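PDB 3QEC: putative carbohydrate binding protein from Pseudomonas aeruginosa, which probably binds carbohydrates such as heparin-like polysaccharides and may take part in their transport, with a possible role in biofilm formation. Local coordinates for residues Lys57-Lys62 against Pro78-Arg83; Tyr87-Thr92 against His103-Thr108. One frame throughout, in Å; residues are numbered along the deposited sequence.

In the fold
Both contacts are small, each uniting one large side chain with the loop or corner that passes it, but they sit at different levels of the fold. Interaction 1 is a surface contact: Tyr59 of helix 54-63 meets Pro78 and Leu80 by apolar touching. Interaction 2 is partly buried and joins edge strand 89-92 to the corner between strands 98-104 and 107-120, where the Arg89 guanidinium presents a face to the edge of Pro105 and a water bridges to backbone. The centres of interaction 1 and interaction 2 are about 17 Å apart, and the two share no element. Along the chain they follow in series, the loop after helix 54-63 leading into strand 89-92.

Interaction 1 (Lys57-Lys62 against Pro78-Arg83); sequences KAYYAK and PVLDPR
The phenol ring of Tyr59 meets Leu80 and Pro78, and the contact between these segments is wholly apolar. Leu80 lies across the ring at about a right angle: its CD2 methyl is 3.6 Å from Tyr59 CD1 and 3.9 Å from Tyr59 CE1, while CD1 of the same leucine sits over one face of the ring. Pro78 adds a looser touch, with its CD 4.0 Å from Tyr59 CE1; its side chain and that of Tyr59 run antiparallel alongside one another. The ring reaches the loop because its CG stands anti to the backbone N (chi1 -176°), carrying it out from the helix toward 78-83.

The arrangement lays an irregular chain alongside helix 54-63, whose adjoining flank meets the antiparallel sheet through Tyr60, which touches Ser112 and bonds Glu50 by its hydroxyl. Phe63 continues the aromatic surface, meeting Tyr59 and Pro78, and Tyr55 and Met56 pack on Leu80.

Polar bonds lie within 78-83, at its Asp81-Arg83 end, and do not cross to the helix. Asp81 OD1 accepts from the backbone N of Arg83 at 3.0 Å, an Asx turn, using its anti lone pair. On its syn side the same oxygen takes Arg83 NE at 2.9 Å, and OD2 of Asp81 takes Arg83 NH2 at 2.8 Å. This side-on, two-nitrogen salt bridge is nearly in the guanidinium plane but about 25° out of the carboxylate plane. Two bonds on OD1 and one on OD2 fix the carboxylate's rotation, and Arg83 NH1 is left to form a salt bridge with Glu12.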
loop_
_atom_site.group_PDB
_atom_site.type_symbol
_atom_site.label_atom_id
_atom_site.label_comp_id
_atom_site.label_asym_id
_atom_site.label_seq_id
_atom_site.Cartn_x
_atom_site.Cartn_y
_atom_site.Cartn_z
ATOM N N LYS A 57 -0.609 -2.447 11.448
ATOM C CA LYS A 57 0.844 -2.556 11.658
ATOM C C LYS A 57 1.232 -4.038 11.670
ATOM O O LYS A 57 2.218 -4.432 11.037
ATOM C CB LYS A 57 1.256 -1.870 12.978
ATOM C CG LYS A 57 2.741 -2.012 13.340
ATOM C CD LYS A 57 3.063 -1.315 14.646
ATOM C CE LYS A 57 4.515 -1.418 15.018
ATOM N NZ LYS A 57 4.837 -0.557 16.194
ATOM N N ALA A 58 0.422 -4.859 12.386
ATOM C CA ALA A 58 0.583 -6.314 12.494
ATOM C C ALA A 58 0.369 -6.989 11.119
ATOM O O ALA A 58 1.122 -7.898 10.752
ATOM C CB ALA A 58 -0.394 -6.863 13.520
ATOM N N TYR A 59 -0.633 -6.516 10.349
ATOM C CA TYR A 59 -0.930 -7.062 9.022
ATOM C C TYR A 59 0.214 -6.758 8.037
ATOM O O TYR A 59 0.774 -7.689 7.447
ATOM C CB TYR A 59 -2.272 -6.515 8.492
ATOM C CG TYR A 59 -2.679 -7.117 7.166
ATOM C CD1 TYR A 59 -3.393 -8.314 7.110
ATOM C CD2 TYR A 59 -2.320 -6.511 5.961
ATOM C CE1 TYR A 59 -3.764 -8.881 5.887
ATOM C CE2 TYR A 59 -2.658 -7.085 4.734
ATOM C CZ TYR A 59 -3.400 -8.255 4.701
ATOM O OH TYR A 59 -3.733 -8.802 3.486
ATOM N N TYR A 60 0.578 -5.459 7.893
ATOM C CA TYR A 60 1.615 -5.007 6.966
ATOM C C TYR A 60 3.027 -5.524 7.330
ATOM O O TYR A 60 3.861 -5.665 6.431
ATOM C CB TYR A 60 1.579 -3.483 6.806
ATOM C CG TYR A 60 0.388 -3.029 5.980
ATOM C CD1 TYR A 60 0.124 -3.588 4.734
ATOM C CD2 TYR A 60 -0.454 -2.017 6.429
ATOM C CE1 TYR A 60 -0.967 -3.177 3.973
ATOM C CE2 TYR A 60 -1.536 -1.583 5.664
ATOM C CZ TYR A 60 -1.789 -2.169 4.438
ATOM O OH TYR A 60 -2.849 -1.754 3.671
ATOM N N ALA A 61 3.282 -5.872 8.603
ATOM C CA ALA A 61 4.564 -6.467 8.983
ATOM C C ALA A 61 4.749 -7.816 8.281
ATOM O O ALA A 61 5.831 -8.091 7.763
ATOM C CB ALA A 61 4.645 -6.650 10.494
ATOM N N LYS A 62 3.681 -8.640 8.223
ATOM C CA LYS A 62 3.769 -9.954 7.596
ATOM C C LYS A 62 3.497 -9.900 6.065
ATOM O O LYS A 62 4.108 -10.694 5.354
ATOM C CB LYS A 62 2.830 -10.973 8.292
ATOM N N PRO A 78 -4.951 -13.234 6.416
ATOM C CA PRO A 78 -6.259 -13.399 7.055
ATOM C C PRO A 78 -7.305 -12.408 6.537
ATOM O O PRO A 78 -6.969 -11.373 5.934
ATOM C CB PRO A 78 -5.953 -13.146 8.532
ATOM C CG PRO A 78 -4.796 -12.214 8.519
ATOM C CD PRO A 78 -3.973 -12.616 7.338
ATOM N N VAL A 79 -8.582 -12.744 6.778
ATOM C CA VAL A 79 -9.735 -11.917 6.432
ATOM C C VAL A 79 -9.797 -10.812 7.483
ATOM O O VAL A 79 -9.782 -11.098 8.685
ATOM C CB VAL A 79 -11.049 -12.750 6.339
ATOM C CG1 VAL A 79 -12.241 -11.876 5.941
ATOM C CG2 VAL A 79 -10.892 -13.908 5.358
ATOM N N LEU A 80 -9.805 -9.559 7.030
ATOM C CA LEU A 80 -9.815 -8.393 7.910
ATOM C C LEU A 80 -11.221 -8.070 8.382
ATOM O O LEU A 80 -12.186 -8.377 7.680
ATOM C CB LEU A 80 -9.192 -7.181 7.196
ATOM C CG LEU A 80 -7.727 -7.348 6.752
ATOM C CD1 LEU A 80 -7.285 -6.193 5.923
ATOM C CD2 LEU A 80 -6.800 -7.480 7.938
ATOM N N ASP A 81 -11.336 -7.458 9.580
ATOM C CA ASP A 81 -12.611 -7.046 10.174
ATOM C C ASP A 81 -13.380 -6.163 9.157
ATOM O O ASP A 81 -12.786 -5.251 8.551
ATOM C CB ASP A 81 -12.367 -6.306 11.506
ATOM C CG ASP A 81 -13.604 -6.065 12.363
ATOM O OD1 ASP A 81 -14.443 -5.241 11.973
ATOM O OD2 ASP A 81 -13.688 -6.644 13.469
ATOM N N PRO A 82 -14.688 -6.431 8.923
ATOM C CA PRO A 82 -15.424 -5.640 7.918
ATOM C C PRO A 82 -15.549 -4.146 8.248
ATOM O O PRO A 82 -15.821 -3.366 7.335
ATOM C CB PRO A 82 -16.787 -6.316 7.868
ATOM C CG PRO A 82 -16.908 -7.062 9.148
ATOM C CD PRO A 82 -15.541 -7.491 9.506
ATOM N N ARG A 83 -15.287 -3.738 9.505
ATOM C CA ARG A 83 -15.355 -2.338 9.931
ATOM C C ARG A 83 -14.201 -1.492 9.382
ATOM O O ARG A 83 -14.295 -0.263 9.371
ATOM C CB ARG A 83 -15.349 -2.238 11.459
ATOM C CG ARG A 83 -16.675 -2.583 12.125
ATOM C CD ARG A 83 -16.524 -2.624 13.634
ATOM N NE ARG A 83 -15.802 -3.828 14.049
ATOM C CZ ARG A 83 -15.535 -4.162 15.308
ATOM N NH1 ARG A 83 -15.942 -3.389 16.309
ATOM N NH2 ARG A 83 -14.896 -5.293 15.578
#

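Interaction 2 (Tyr87-Thr92 against His103-Thr108); sequences YVREAT and HIPNGT
The two backbones stay well apart, with Arg89 and Ile104 nearest at 9.0 Å between CA atoms, so Arg89 spans the gap with its side chain. That side chain sets out toward 103-108 and is extended from CG to NE. The CD methylene brushes the end of Ile104, 3.6 Å from that residue's CD1, as the two side chains pass with opposite headings.

Beyond CD, the guanidinium turns one face to the CD-CG edge of Pro105: Pro105 CD stands 3.6 Å above the guanidinium plane, over its centre, and Pro105 CG is 3.5 Å from Arg89 NH2. With CD placed over the centre of the plane, the cation presents a face rather than an N-H to the apolar ring. Arg89 NH2 donates to a water at 2.9 Å, and this water in turn donates to His103 O at 2.7 Å, joining the cation indirectly to the turn. The same nitrogen also makes a weak bond to Gln20 O.

His103 and Ile104 both face Gly24, which fits a G1 beta bulge, and His103 has the positive phi (52°) this bulge calls for. The chain turns a corner here, passing from strand 98-104, paired with strand 24-33 in the mixed sheet, to strand 107-120 of the antiparallel sheet. Arg89 lies on strand 89-92, which pairs with strand 46-51 and is an outermost strand of the antiparallel sheet; Ile104 packs inward on Leu49 of strand 46-51 and on Val138 of strand 125-138.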
loop_
_atom_site.group_PDB
_atom_site.type_symbol
_atom_site.label_atom_id
_atom_site.label_comp_id
_atom_site.label_asym_id
_atom_site.label_seq_id
_atom_site.Cartn_x
_atom_site.Cartn_y
_atom_site.Cartn_z
ATOM N N TYR A 87 -12.854 2.949 6.284
ATOM C CA TYR A 87 -11.755 3.891 6.515
ATOM C C TYR A 87 -10.709 3.899 5.382
ATOM O O TYR A 87 -9.795 4.720 5.418
ATOM C CB TYR A 87 -11.053 3.544 7.840
ATOM C CG TYR A 87 -11.964 3.683 9.039
ATOM C CD1 TYR A 87 -12.173 4.922 9.641
ATOM C CD2 TYR A 87 -12.620 2.576 9.573
ATOM C CE1 TYR A 87 -13.024 5.057 10.739
ATOM C CE2 TYR A 87 -13.481 2.701 10.665
ATOM C CZ TYR A 87 -13.685 3.945 11.239
ATOM O OH TYR A 87 -14.519 4.067 12.323
ATOM N N VAL A 88 -10.834 2.993 4.394
ATOM C CA VAL A 88 -9.886 2.839 3.294
ATOM C C VAL A 88 -10.255 3.753 2.143
ATOM O O VAL A 88 -11.385 3.717 1.667
ATOM C CB VAL A 88 -9.777 1.355 2.823
ATOM C CG1 VAL A 88 -8.803 1.204 1.656
ATOM C CG2 VAL A 88 -9.365 0.443 3.977
ATOM N N ARG A 89 -9.285 4.563 1.695
ATOM C CA ARG A 89 -9.381 5.439 0.527
ATOM C C ARG A 89 -8.567 4.788 -0.582
ATOM O O ARG A 89 -7.606 4.074 -0.296
ATOM C CB ARG A 89 -8.899 6.857 0.843
ATOM C CG ARG A 89 -9.923 7.672 1.587
ATOM C CD ARG A 89 -9.290 8.898 2.196
ATOM N NE ARG A 89 -10.283 9.770 2.822
ATOM C CZ ARG A 89 -10.561 9.757 4.117
ATOM N NH1 ARG A 89 -9.926 8.921 4.929
ATOM N NH2 ARG A 89 -11.479 10.580 4.613
ATOM N N GLU A 90 -8.949 5.006 -1.834
ATOM C CA GLU A 90 -8.324 4.326 -2.957
ATOM C C GLU A 90 -8.110 5.231 -4.169
ATOM O O GLU A 90 -8.940 6.087 -4.461
ATOM C CB GLU A 90 -9.248 3.170 -3.351
ATOM C CG GLU A 90 -8.617 2.045 -4.136
ATOM C CD GLU A 90 -9.615 0.935 -4.382
ATOM O OE1 GLU A 90 -9.811 0.113 -3.456
ATOM O OE2 GLU A 90 -10.258 0.933 -5.460
ATOM N N ALA A 91 -7.004 5.009 -4.882
ATOM C CA ALA A 91 -6.648 5.690 -6.120
ATOM C C ALA A 91 -6.047 4.690 -7.087
ATOM O O ALA A 91 -5.428 3.728 -6.648
ATOM C CB ALA A 91 -5.659 6.812 -5.846
ATOM N N THR A 92 -6.237 4.905 -8.391
ATOM C CA THR A 92 -5.650 4.092 -9.456
ATOM C C THR A 92 -4.552 4.926 -10.127
ATOM O O THR A 92 -4.802 6.086 -10.479
ATOM C CB THR A 92 -6.739 3.638 -10.469
ATOM O OG1 THR A 92 -7.713 2.848 -9.797
ATOM C CG2 THR A 92 -6.168 2.846 -11.634
ATOM N N HIS A 103 -8.762 15.611 -0.525
ATOM C CA HIS A 103 -9.513 15.738 0.734
ATOM C C HIS A 103 -9.020 14.748 1.820
ATOM O O HIS A 103 -9.823 14.137 2.530
ATOM C CB HIS A 103 -11.024 15.603 0.483
ATOM C CG HIS A 103 -11.561 16.714 -0.363
ATOM N ND1 HIS A 103 -11.794 16.542 -1.718
ATOM C CD2 HIS A 103 -11.797 18.006 -0.042
ATOM C CE1 HIS A 103 -12.203 17.718 -2.165
ATOM N NE2 HIS A 103 -12.216 18.631 -1.194
ATOM N N ILE A 104 -7.690 14.635 1.970
ATOM C CA ILE A 104 -7.081 13.751 2.956
ATOM C C ILE A 104 -7.041 14.438 4.338
ATOM O O ILE A 104 -6.413 15.496 4.501
ATOM C CB ILE A 104 -5.671 13.230 2.507
ATOM C CG1 ILE A 104 -5.748 12.402 1.207
ATOM C CG2 ILE A 104 -4.938 12.437 3.618
ATOM C CD1 ILE A 104 -6.934 11.393 1.109
ATOM N N PRO A 105 -7.658 13.792 5.358
ATOM C CA PRO A 105 -7.624 14.348 6.720
ATOM C C PRO A 105 -6.241 14.342 7.361
ATOM O O PRO A 105 -5.356 13.586 6.961
ATOM C CB PRO A 105 -8.533 13.387 7.504
ATOM C CG PRO A 105 -9.393 12.754 6.489
ATOM C CD PRO A 105 -8.475 12.565 5.324
ATOM N N ASN A 106 -6.077 15.181 8.384
ATOM C CA ASN A 106 -4.903 15.224 9.245
ATOM C C ASN A 106 -4.810 13.872 9.938
ATOM O O ASN A 106 -5.831 13.366 10.415
ATOM C CB ASN A 106 -5.079 16.357 10.258
ATOM C CG ASN A 106 -3.968 16.543 11.254
ATOM O OD1 ASN A 106 -3.242 17.531 11.219
ATOM N ND2 ASN A 106 -3.904 15.690 12.250
ATOM N N GLY A 107 -3.619 13.278 9.950
ATOM C CA GLY A 107 -3.415 11.979 10.569
ATOM C C GLY A 107 -2.240 11.208 10.030
ATOM O O GLY A 107 -1.456 11.742 9.247
ATOM N N THR A 108 -2.096 9.948 10.474
ATOM C CA THR A 108 -0.992 9.071 10.068
ATOM C C THR A 108 -1.574 7.879 9.326
ATOM O O THR A 108 -2.560 7.295 9.773
ATOM C CB THR A 108 -0.102 8.696 11.256
ATOM O OG1 THR A 108 0.146 9.891 12.020
ATOM C CG2 THR A 108 1.245 8.098 10.796
HETATM O O HOH W 1 -12.172 13.035 3.292
#